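Local structure of DNA helicase RecQ (4Q48) at residues Q225-F229 with T335-V339; F282-E286 with D301-V305. The protein probably couples ATP hydrolysis to 3'-5' translocation and unwinding of duplex DNA, as a RecQ-family helicase whose catalytic core is described here. The contacts are given in a common frame with arbitrary orientation. Numbering follows the deposited sequence.

Both contacts lie in the second RecA-like domain of the helicase core, built on a parallel sheet of six strands. Following the chain, helix 222-233 comes first and supplies 225-229, the opening end of contact 1. The chain then runs through strands 238-242 and 263-266 to helix 272-284, whose C-terminal end enters contact 2; that loop closes after strand 289-292, when 301-305 returns to the helix end just as strand 305-310 begins. Strand 334-340 finally closes contact 1, so contact 2 is nested within it. Contact 1 packs a helix on the sheet; contact 2 ties a helix end to the loop entering strand 305-310, which lies beside strand 334-340 of contact 1. Their centres are 19 Å apart.

Contact 1: residues Q225-F229 with T335-V339; sequences QLLHF and TAWMV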
loop_
_atom_site.group_PDB
_atom_site.type_symbol
_atom_site.label_atom_id
_atom_site.label_comp_id
_atom_site.label_asym_id
_atom_site.label_seq_id
_atom_site.Cartn_x
_atom_site.Cartn_y
_atom_site.Cartn_z
ATOM N N GLN A 225 27.204 -11.456 1.741
ATOM C CA GLN A 225 26.295 -11.669 0.628
ATOM C C GLN A 225 26.139 -10.390 -0.176
ATOM O O GLN A 225 26.118 -10.421 -1.414
ATOM C CB GLN A 225 24.947 -12.152 1.131
ATOM C CG GLN A 225 24.870 -13.669 1.259
ATOM C CD GLN A 225 23.663 -14.135 2.072
ATOM O OE1 GLN A 225 23.309 -13.528 3.096
ATOM N NE2 GLN A 225 23.056 -15.232 1.643
ATOM N N LEU A 226 26.046 -9.274 0.550
ATOM C CA LEU A 226 25.773 -7.985 -0.040
ATOM C C LEU A 226 26.903 -7.539 -0.929
ATOM O O LEU A 226 26.685 -7.106 -2.066
ATOM C CB LEU A 226 25.533 -6.941 1.042
ATOM C CG LEU A 226 25.401 -5.528 0.470
ATOM C CD1 LEU A 226 24.123 -5.425 -0.316
ATOM C CD2 LEU A 226 25.442 -4.420 1.540
ATOM N N LEU A 227 28.112 -7.641 -0.403
ATOM C CA LEU A 227 29.298 -7.210 -1.108
ATOM C C LEU A 227 29.429 -8.037 -2.361
ATOM O O LEU A 227 29.720 -7.522 -3.447
ATOM C CB LEU A 227 30.534 -7.324 -0.216
ATOM C CG LEU A 227 31.842 -6.870 -0.842
ATOM C CD1 LEU A 227 31.669 -5.452 -1.343
ATOM C CD2 LEU A 227 32.901 -6.890 0.230
ATOM N N HIS A 228 29.206 -9.335 -2.232
ATOM C CA HIS A 228 29.293 -10.135 -3.430
ATOM C C HIS A 228 28.262 -9.609 -4.462
ATOM O O HIS A 228 28.579 -9.465 -5.639
ATOM C CB HIS A 228 29.041 -11.598 -3.144
ATOM C CG HIS A 228 29.139 -12.441 -4.365
ATOM N ND1 HIS A 228 28.041 -13.009 -4.970
ATOM C CD2 HIS A 228 30.207 -12.786 -5.123
ATOM C CE1 HIS A 228 28.427 -13.676 -6.042
ATOM N NE2 HIS A 228 29.737 -13.560 -6.158
ATOM N N PHE A 229 27.054 -9.273 -3.999
ATOM C CA PHE A 229 26.012 -8.730 -4.859
ATOM C C PHE A 229 26.475 -7.437 -5.518
ATOM O O PHE A 229 26.415 -7.284 -6.735
ATOM C CB PHE A 229 24.719 -8.498 -4.037
ATOM C CG PHE A 229 23.638 -7.722 -4.763
ATOM C CD1 PHE A 229 23.067 -8.215 -5.918
ATOM C CD2 PHE A 229 23.189 -6.504 -4.260
ATOM C CE1 PHE A 229 22.081 -7.511 -6.576
ATOM C CE2 PHE A 229 22.190 -5.781 -4.918
ATOM C CZ PHE A 229 21.626 -6.284 -6.067
ATOM N N THR A 335 17.743 -3.610 -9.397
ATOM C CA THR A 335 17.460 -4.794 -8.598
ATOM C C THR A 335 17.018 -4.417 -7.200
ATOM O O THR A 335 17.625 -3.559 -6.562
ATOM C CB THR A 335 18.688 -5.700 -8.423
ATOM O OG1 THR A 335 19.408 -5.866 -9.659
ATOM C CG2 THR A 335 18.260 -7.038 -7.801
ATOM N N ALA A 336 15.967 -5.053 -6.710
ATOM C CA ALA A 336 15.670 -4.970 -5.298
ATOM C C ALA A 336 16.057 -6.308 -4.737
ATOM O O ALA A 336 15.562 -7.335 -5.200
ATOM C CB ALA A 336 14.225 -4.647 -5.051
ATOM N N TRP A 337 16.992 -6.282 -3.786
ATOM C CA TRP A 337 17.663 -7.462 -3.240
ATOM C C TRP A 337 17.498 -7.468 -1.726
ATOM O O TRP A 337 17.871 -6.491 -1.057
ATOM C CB TRP A 337 19.121 -7.395 -3.625
ATOM C CG TRP A 337 20.059 -8.480 -3.199
ATOM C CD1 TRP A 337 20.530 -9.498 -3.975
ATOM C CD2 TRP A 337 20.746 -8.583 -1.937
ATOM N NE1 TRP A 337 21.447 -10.251 -3.268
ATOM C CE2 TRP A 337 21.596 -9.713 -2.015
ATOM C CE3 TRP A 337 20.722 -7.837 -0.752
ATOM C CZ2 TRP A 337 22.405 -10.124 -0.945
ATOM C CZ3 TRP A 337 21.517 -8.259 0.317
ATOM C CH2 TRP A 337 22.358 -9.384 0.200
ATOM N N MET A 338 16.905 -8.530 -1.180
ATOM C CA MET A 338 16.687 -8.620 0.271
ATOM C C MET A 338 16.976 -10.018 0.831
ATOM O O MET A 338 16.579 -11.062 0.280
ATOM C CB MET A 338 15.262 -8.204 0.652
ATOM C CG MET A 338 14.877 -8.530 2.111
ATOM S SD MET A 338 13.267 -7.899 2.673
ATOM C CE MET A 338 12.123 -8.951 1.807
ATOM N N VAL A 339 17.667 -10.014 1.961
ATOM C CA VAL A 339 17.890 -11.233 2.701
ATOM C C VAL A 339 17.333 -11.052 4.098
ATOM O O VAL A 339 17.385 -9.976 4.687
ATOM C CB VAL A 339 19.389 -11.626 2.782
ATOM C CG1 VAL A 339 19.880 -12.248 1.463
ATOM C CG2 VAL A 339 20.245 -10.439 3.257
#
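Helix 225-229 runs nearly antiparallel to strand 335-339, at 161° between their directions, with the axes 10.4 Å apart at closest approach. The CA atoms pair Gln225 with Val339 (8.7 Å) and Phe229 with Trp337 (8.6 Å), and no hydrogen bond joins the segments. Trp337 fills the space between them. Its five-membered ring lies face to face with the Phe229 ring, centroids 3.9 Å apart and planes 13° from parallel, and Phe229 CD1 reaches Trp337 CD1 at 3.4 Å. The six-membered part of the indole extends along the helix toward Leu226 and Gln225, where Leu226 CD1 meets Trp337 CZ3 and Gln225 CB meets Trp337 CZ2, both at 3.9 Å. Beyond the stack, Phe229 CZ touches Thr335 CB (3.8 Å) at the ring edge. The polar ends bond outside the pair: Gln225 to Asp220 N and Leu218 O, Thr335 OG1 to His234. Strand 334-340 sits between strands 212-218 and 305-310. Helix 222-233 packs on this sheet through Phe229, Leu226 and Trp337, as in the parallel α/β RecA-like fold.

Contact 2: residues F282-E286 with D301-V305; sequences FLNEE and DKPNV
In this RecA-like domain, the C-terminal end of helix 272-284 meets the irregular segment 301-305 leading into strand 305-310. Glu285 (phi/psi -113/173°) is the first residue to leave helical angles, and Glu286 continues extended. Leu283 and Lys302 bring their CA atoms to 5.5 Å, Glu286 and Asn304 to 8.4 Å. The CA-CB bond of Lys302 points toward 282-286; chi1 to chi3 are t and chi4 is p. The extended Lys302 side chain crosses one face of the Phe282 ring (chi1 t, chi2 47°): Lys302 CD stands 3.7 Å from the centroid of that ring, 8° off the normal, a CH-pi contact. The p turn then carries the ammonium to one carbonyl in the last turn, Phe282 O, and one just past the helix, Glu285 O. Phe282 CZ also packs on Val305 CG2 at 3.7 Å, and Leu283 (m, t) puts CD2 3.0 Å from Asp301 O. Glu286 OE1 forms a long salt bridge to Lys302 NZ (3.7 Å), its placement less certain. Lys302 NZ donates to Glu285 O at 2.8 Å and, weakly, to Phe282 O at 3.2 Å.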
loop_
_atom_site.group_PDB
_atom_site.type_symbol
_atom_site.label_atom_id
_atom_site.label_comp_id
_atom_site.label_asym_id
_atom_site.label_seq_id
_atom_site.Cartn_x
_atom_site.Cartn_y
_atom_site.Cartn_z
ATOM N N PHE A 282 24.814 12.151 -2.593
ATOM C CA PHE A 282 24.056 11.132 -3.289
ATOM C C PHE A 282 23.439 11.725 -4.557
ATOM O O PHE A 282 23.569 11.158 -5.635
ATOM C CB PHE A 282 22.972 10.551 -2.376
ATOM C CG PHE A 282 22.360 9.270 -2.887
ATOM C CD1 PHE A 282 23.165 8.232 -3.353
ATOM C CD2 PHE A 282 20.981 9.088 -2.877
ATOM C CE1 PHE A 282 22.605 7.051 -3.814
ATOM C CE2 PHE A 282 20.416 7.914 -3.334
ATOM C CZ PHE A 282 21.233 6.893 -3.811
ATOM N N LEU A 283 22.817 12.896 -4.428
ATOM C CA LEU A 283 22.028 13.499 -5.503
ATOM C C LEU A 283 22.870 13.959 -6.692
ATOM O O LEU A 283 22.404 13.930 -7.833
ATOM C CB LEU A 283 21.266 14.721 -4.986
ATOM C CG LEU A 283 20.353 14.786 -3.759
ATOM C CD1 LEU A 283 19.827 16.211 -3.563
ATOM C CD2 LEU A 283 19.230 13.773 -3.733
ATOM N N ASN A 284 24.101 14.394 -6.416
ATOM C CA ASN A 284 24.901 15.150 -7.390
ATOM C C ASN A 284 26.091 14.399 -7.912
ATOM O O ASN A 284 26.699 14.808 -8.897
ATOM C CB ASN A 284 25.455 16.450 -6.778
ATOM C CG ASN A 284 24.380 17.401 -6.325
ATOM O OD1 ASN A 284 23.221 17.313 -6.752
ATOM N ND2 ASN A 284 24.758 18.332 -5.448
ATOM N N GLU A 285 26.450 13.320 -7.239
ATOM C CA GLU A 285 27.604 12.566 -7.685
ATOM C C GLU A 285 27.195 11.200 -8.187
ATOM O O GLU A 285 26.024 10.827 -8.146
ATOM C CB GLU A 285 28.633 12.429 -6.573
ATOM C CG GLU A 285 29.107 13.752 -6.021
ATOM C CD GLU A 285 30.095 13.593 -4.873
ATOM O OE1 GLU A 285 30.823 12.569 -4.845
ATOM O OE2 GLU A 285 30.138 14.487 -3.999
ATOM N N GLU A 286 28.158 10.486 -8.741
ATOM C CA GLU A 286 27.890 9.166 -9.228
ATOM C C GLU A 286 28.488 8.132 -8.322
ATOM O O GLU A 286 29.468 8.399 -7.626
ATOM C CB GLU A 286 28.388 9.003 -10.666
ATOM C CG GLU A 286 27.654 9.950 -11.604
ATOM C CD GLU A 286 26.151 9.699 -11.604
ATOM O OE1 GLU A 286 25.720 8.597 -11.185
ATOM O OE2 GLU A 286 25.393 10.634 -11.935
ATOM N N ASP A 301 16.192 10.440 -2.775
ATOM C CA ASP A 301 15.878 10.671 -4.187
ATOM C C ASP A 301 17.120 10.692 -5.073
ATOM O O ASP A 301 18.182 11.127 -4.654
ATOM C CB ASP A 301 15.125 11.984 -4.365
ATOM C CG ASP A 301 13.818 11.996 -3.624
ATOM O OD1 ASP A 301 12.912 11.236 -4.030
ATOM O OD2 ASP A 301 13.706 12.764 -2.638
ATOM N N LYS A 302 16.952 10.230 -6.305
ATOM C CA LYS A 302 18.018 10.150 -7.291
ATOM C C LYS A 302 17.422 9.392 -8.463
ATOM O O LYS A 302 16.762 8.384 -8.259
ATOM C CB LYS A 302 19.256 9.433 -6.746
ATOM C CG LYS A 302 20.480 9.583 -7.614
ATOM C CD LYS A 302 21.720 9.006 -6.970
ATOM C CE LYS A 302 22.795 8.746 -8.031
ATOM N NZ LYS A 302 23.396 9.979 -8.636
ATOM N N PRO A 303 17.658 9.853 -9.697
ATOM C CA PRO A 303 16.969 9.178 -10.793
ATOM C C PRO A 303 17.713 7.929 -11.206
ATOM O O PRO A 303 17.184 7.066 -11.897
ATOM C CB PRO A 303 16.991 10.222 -11.919
ATOM C CG PRO A 303 17.784 11.419 -11.377
ATOM C CD PRO A 303 18.530 10.925 -10.197
ATOM N N ASN A 304 18.901 7.804 -10.646
ATOM C CA ASN A 304 20.020 7.068 -11.184
ATOM C C ASN A 304 20.295 5.777 -10.355
ATOM O O ASN A 304 21.368 5.162 -10.451
ATOM C CB ASN A 304 21.202 8.067 -11.151
ATOM C CG ASN A 304 22.394 7.642 -11.963
ATOM O OD1 ASN A 304 22.276 6.997 -12.996
ATOM N ND2 ASN A 304 23.566 8.012 -11.489
ATOM N N VAL A 305 19.338 5.396 -9.504
ATOM C CA VAL A 305 19.565 4.379 -8.466
ATOM C C VAL A 305 19.430 2.927 -8.953
ATOM O O VAL A 305 18.349 2.457 -9.315
ATOM C CB VAL A 305 18.597 4.578 -7.263
ATOM C CG1 VAL A 305 18.698 3.427 -6.303
ATOM C CG2 VAL A 305 18.876 5.893 -6.543
#